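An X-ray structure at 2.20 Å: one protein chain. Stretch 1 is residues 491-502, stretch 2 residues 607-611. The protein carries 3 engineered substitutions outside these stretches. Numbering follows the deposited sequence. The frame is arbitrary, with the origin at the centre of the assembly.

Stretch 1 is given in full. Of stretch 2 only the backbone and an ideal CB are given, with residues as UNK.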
# COMPACT_ATOMS: atom_id res chain seq x y z
N GLU B 491 -1.29 -5.79 -11.47
CA GLU B 491 -2.04 -4.88 -10.61
C GLU B 491 -1.43 -4.64 -9.23
O GLU B 491 -0.66 -5.46 -8.71
CB GLU B 491 -3.50 -5.32 -10.47
CG GLU B 491 -3.71 -6.75 -10.04
CD GLU B 491 -5.17 -7.10 -9.79
OE1 GLU B 491 -6.07 -6.41 -10.30
OE2 GLU B 491 -5.42 -8.08 -9.07
N VAL B 492 -1.78 -3.48 -8.68
CA VAL B 492 -1.32 -3.00 -7.39
C VAL B 492 -2.56 -2.67 -6.58
O VAL B 492 -3.44 -1.96 -7.06
CB VAL B 492 -0.46 -1.73 -7.56
CG1 VAL B 492 -0.03 -1.20 -6.20
CG2 VAL B 492 0.76 -2.00 -8.43
N GLY B 493 -2.63 -3.18 -5.36
CA GLY B 493 -3.81 -2.94 -4.54
C GLY B 493 -3.84 -3.54 -3.16
O GLY B 493 -2.90 -4.20 -2.72
N PHE B 494 -4.97 -3.30 -2.50
CA PHE B 494 -5.18 -3.68 -1.12
C PHE B 494 -5.89 -5.01 -1.07
O PHE B 494 -7.00 -5.13 -1.58
CB PHE B 494 -6.08 -2.64 -0.42
CG PHE B 494 -5.41 -1.35 -0.12
CD1 PHE B 494 -4.99 -1.07 1.18
CD2 PHE B 494 -5.23 -0.38 -1.11
CE1 PHE B 494 -4.39 0.13 1.47
CE2 PHE B 494 -4.62 0.82 -0.81
CZ PHE B 494 -4.20 1.08 0.48
N LEU B 495 -5.27 -5.98 -0.41
CA LEU B 495 -5.91 -7.27 -0.17
C LEU B 495 -7.19 -7.12 0.68
O LEU B 495 -8.22 -7.72 0.38
CB LEU B 495 -4.91 -8.24 0.50
CG LEU B 495 -3.65 -8.60 -0.30
CD1 LEU B 495 -2.68 -9.43 0.54
CD2 LEU B 495 -3.99 -9.33 -1.60
N LYS B 496 -7.15 -6.28 1.70
CA LYS B 496 -8.30 -6.06 2.59
C LYS B 496 -9.55 -5.48 1.88
O LYS B 496 -10.68 -5.87 2.18
CB LYS B 496 -7.89 -5.13 3.74
CG LYS B 496 -8.93 -4.90 4.84
CD LYS B 496 -8.81 -3.50 5.45
CE LYS B 496 -7.72 -3.39 6.49
NZ LYS B 496 -7.92 -2.17 7.31
N TYR B 497 -9.35 -4.56 0.94
CA TYR B 497 -10.47 -3.84 0.31
C TYR B 497 -10.86 -4.39 -1.07
O TYR B 497 -11.87 -3.96 -1.66
CB TYR B 497 -10.15 -2.35 0.18
CG TYR B 497 -9.84 -1.63 1.47
CD1 TYR B 497 -10.83 -1.37 2.40
CD2 TYR B 497 -8.56 -1.18 1.74
CE1 TYR B 497 -10.54 -0.70 3.58
CE2 TYR B 497 -8.26 -0.50 2.91
CZ TYR B 497 -9.25 -0.26 3.83
OH TYR B 497 -8.96 0.40 4.99
N GLY B 498 -10.07 -5.33 -1.59
CA GLY B 498 -10.34 -5.91 -2.90
C GLY B 498 -10.36 -4.86 -4.00
O GLY B 498 -11.26 -4.84 -4.83
N ALA B 499 -9.35 -4.00 -4.01
CA ALA B 499 -9.34 -2.83 -4.88
C ALA B 499 -7.94 -2.63 -5.43
O ALA B 499 -6.98 -2.51 -4.68
CB ALA B 499 -9.81 -1.60 -4.12
N PHE B 500 -7.84 -2.59 -6.76
CA PHE B 500 -6.56 -2.64 -7.43
C PHE B 500 -6.52 -1.70 -8.64
O PHE B 500 -7.54 -1.40 -9.25
CB PHE B 500 -6.28 -4.08 -7.89
CG PHE B 500 -5.96 -5.04 -6.76
CD1 PHE B 500 -4.65 -5.41 -6.49
CD2 PHE B 500 -6.98 -5.59 -5.99
CE1 PHE B 500 -4.36 -6.29 -5.45
CE2 PHE B 500 -6.70 -6.46 -4.95
CZ PHE B 500 -5.38 -6.81 -4.68
N VAL B 501 -5.32 -1.27 -9.00
CA VAL B 501 -5.10 -0.54 -10.24
C VAL B 501 -3.91 -1.14 -10.97
O VAL B 501 -3.06 -1.77 -10.35
CB VAL B 501 -4.84 0.96 -10.00
CG1 VAL B 501 -6.07 1.64 -9.42
CG2 VAL B 501 -3.62 1.16 -9.11
N PRO B 502 -3.85 -0.94 -12.29
CA PRO B 502 -2.65 -1.35 -13.00
C PRO B 502 -1.43 -0.59 -12.47
O PRO B 502 -1.55 0.56 -12.07
CB PRO B 502 -2.92 -0.96 -14.46
CG PRO B 502 -4.39 -0.75 -14.56
CD PRO B 502 -4.87 -0.36 -13.19
N UNK B 607 -0.31 9.27 -3.61
CA UNK B 607 -1.74 9.51 -3.74
C UNK B 607 -2.53 8.21 -3.60
O UNK B 607 -2.11 7.18 -4.12
CB UNK B 607 -2.05 10.17 -5.08
N UNK B 608 -3.64 8.27 -2.87
CA UNK B 608 -4.44 7.10 -2.61
C UNK B 608 -5.44 6.83 -3.73
O UNK B 608 -6.40 7.57 -3.90
CB UNK B 608 -5.17 7.26 -1.28
N UNK B 609 -5.22 5.74 -4.47
CA UNK B 609 -6.13 5.36 -5.55
C UNK B 609 -7.55 4.99 -5.07
O UNK B 609 -8.48 4.94 -5.86
CB UNK B 609 -5.53 4.18 -6.32
N UNK B 610 -7.71 4.75 -3.77
CA UNK B 610 -9.02 4.52 -3.19
C UNK B 610 -9.79 5.80 -2.83
O UNK B 610 -10.94 5.71 -2.39
CB UNK B 610 -8.86 3.66 -1.94
N UNK B 611 -9.17 6.97 -2.99
CA UNK B 611 -9.74 8.22 -2.49
C UNK B 611 -11.21 8.42 -2.86
O UNK B 611 -11.60 8.29 -4.03
CB UNK B 611 -8.92 9.40 -3.02

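Stretch 1 is a tight hairpin. Strands 492-494 and 499-501 pair through Val492 N to Val501 O (2.7 Å), Val501 N to Val492 O (2.8 Å) and Phe494 N to Ala499 O (3.1 Å). Toward stretch 2 it offers the Phe494 ring, Ala499 CB, the Val501 methyls and the open backbone of Gly493.

Position 607 lies out of reach of stretch 1. Its phi/psi of -56/138 would suit many residues, proline included, and stretch 1 does not choose among them. The residue is Pro607, and it makes no contact with the hairpin.

Position 608 opens a type I turn that ends at 611, closed by the backbone bond from 611 N to 608 O (3.0 Å). CA-to-CB points sideways, and the ideal CB has nothing of stretch 1 within 5.5 Å. A small polar side chain that can accept a bond from the turn's own backbone would suit: Asn, Asp, Ser or Thr. It is Asn608. With chi1 t, its OD1 accepts a hydrogen bond from the backbone N of 610 (2.9 Å), which braces the turn.

Position 609 points toward the hairpin, and its ideal CB is 4.0 Å from Val501 CG1. Beyond it lies a groove over Gly493, between Val501 and Phe494. A long or flat apolar side chain would fit: Phe, Leu, Met or Ile. It is Phe609, chi1 p. Val501 CG2 sits over one face of its ring, 4.2 Å from the centroid. Ala499 O lies at the ring edge, 3.7 Å from Phe609 CE1. The ring tip reaches the strand backbone, with Phe609 CZ 3.7 Å from Gly493 CA, where no side chain intervenes. Phe609 CZ is also 3.7 Å from Phe494 CE2; these two rings meet obliquely, their planes at 58°.

Position 610 also points toward stretch 1, but its ideal CB stops 5.2 Å from Phe494 CE2. The space ahead is lined by Phe494, Tyr497 and Ala499. A mid-sized apolar side chain such as Leu, Ile or Met would fill it; alanine would leave much of it empty. It is Leu610, chi1 m and chi2 t. Its CD1 lies over a face of the Phe494 ring, 4.0 Å from the centroid, and 3.7 Å from Tyr497 CD2. Leu610 CD2 packs on Ala499 CB at 3.4 Å.

Position 611 completes the turn and is out of reach. Many residues, polar ones included, would serve. It is Gln611, whose side chain extends without touching stretch 1.

Stretch 2 (607-611) PNFLQ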
# COMPACT_ATOMS: atom_id res chain seq x y z
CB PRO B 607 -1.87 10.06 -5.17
CG PRO B 607 -0.56 10.72 -5.42
CD PRO B 607 0.45 9.83 -4.74
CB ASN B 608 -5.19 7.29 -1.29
CG ASN B 608 -6.03 6.09 -0.92
OD1 ASN B 608 -5.90 5.01 -1.51
ND2 ASN B 608 -6.87 6.25 0.08
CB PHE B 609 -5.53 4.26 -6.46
CG PHE B 609 -5.06 3.03 -5.73
CD1 PHE B 609 -5.92 1.99 -5.45
CD2 PHE B 609 -3.72 2.89 -5.39
CE1 PHE B 609 -5.47 0.85 -4.80
CE2 PHE B 609 -3.27 1.76 -4.73
CZ PHE B 609 -4.15 0.74 -4.44
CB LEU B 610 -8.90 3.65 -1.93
CG LEU B 610 -8.18 2.30 -2.07
CD1 LEU B 610 -8.29 1.53 -0.77
CD2 LEU B 610 -8.76 1.48 -3.22
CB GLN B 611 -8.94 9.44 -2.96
CG GLN B 611 -9.47 10.75 -2.39
CD GLN B 611 -8.62 11.97 -2.72
OE1 GLN B 611 -7.66 11.90 -3.49
NE2 GLN B 611 -8.99 13.10 -2.15
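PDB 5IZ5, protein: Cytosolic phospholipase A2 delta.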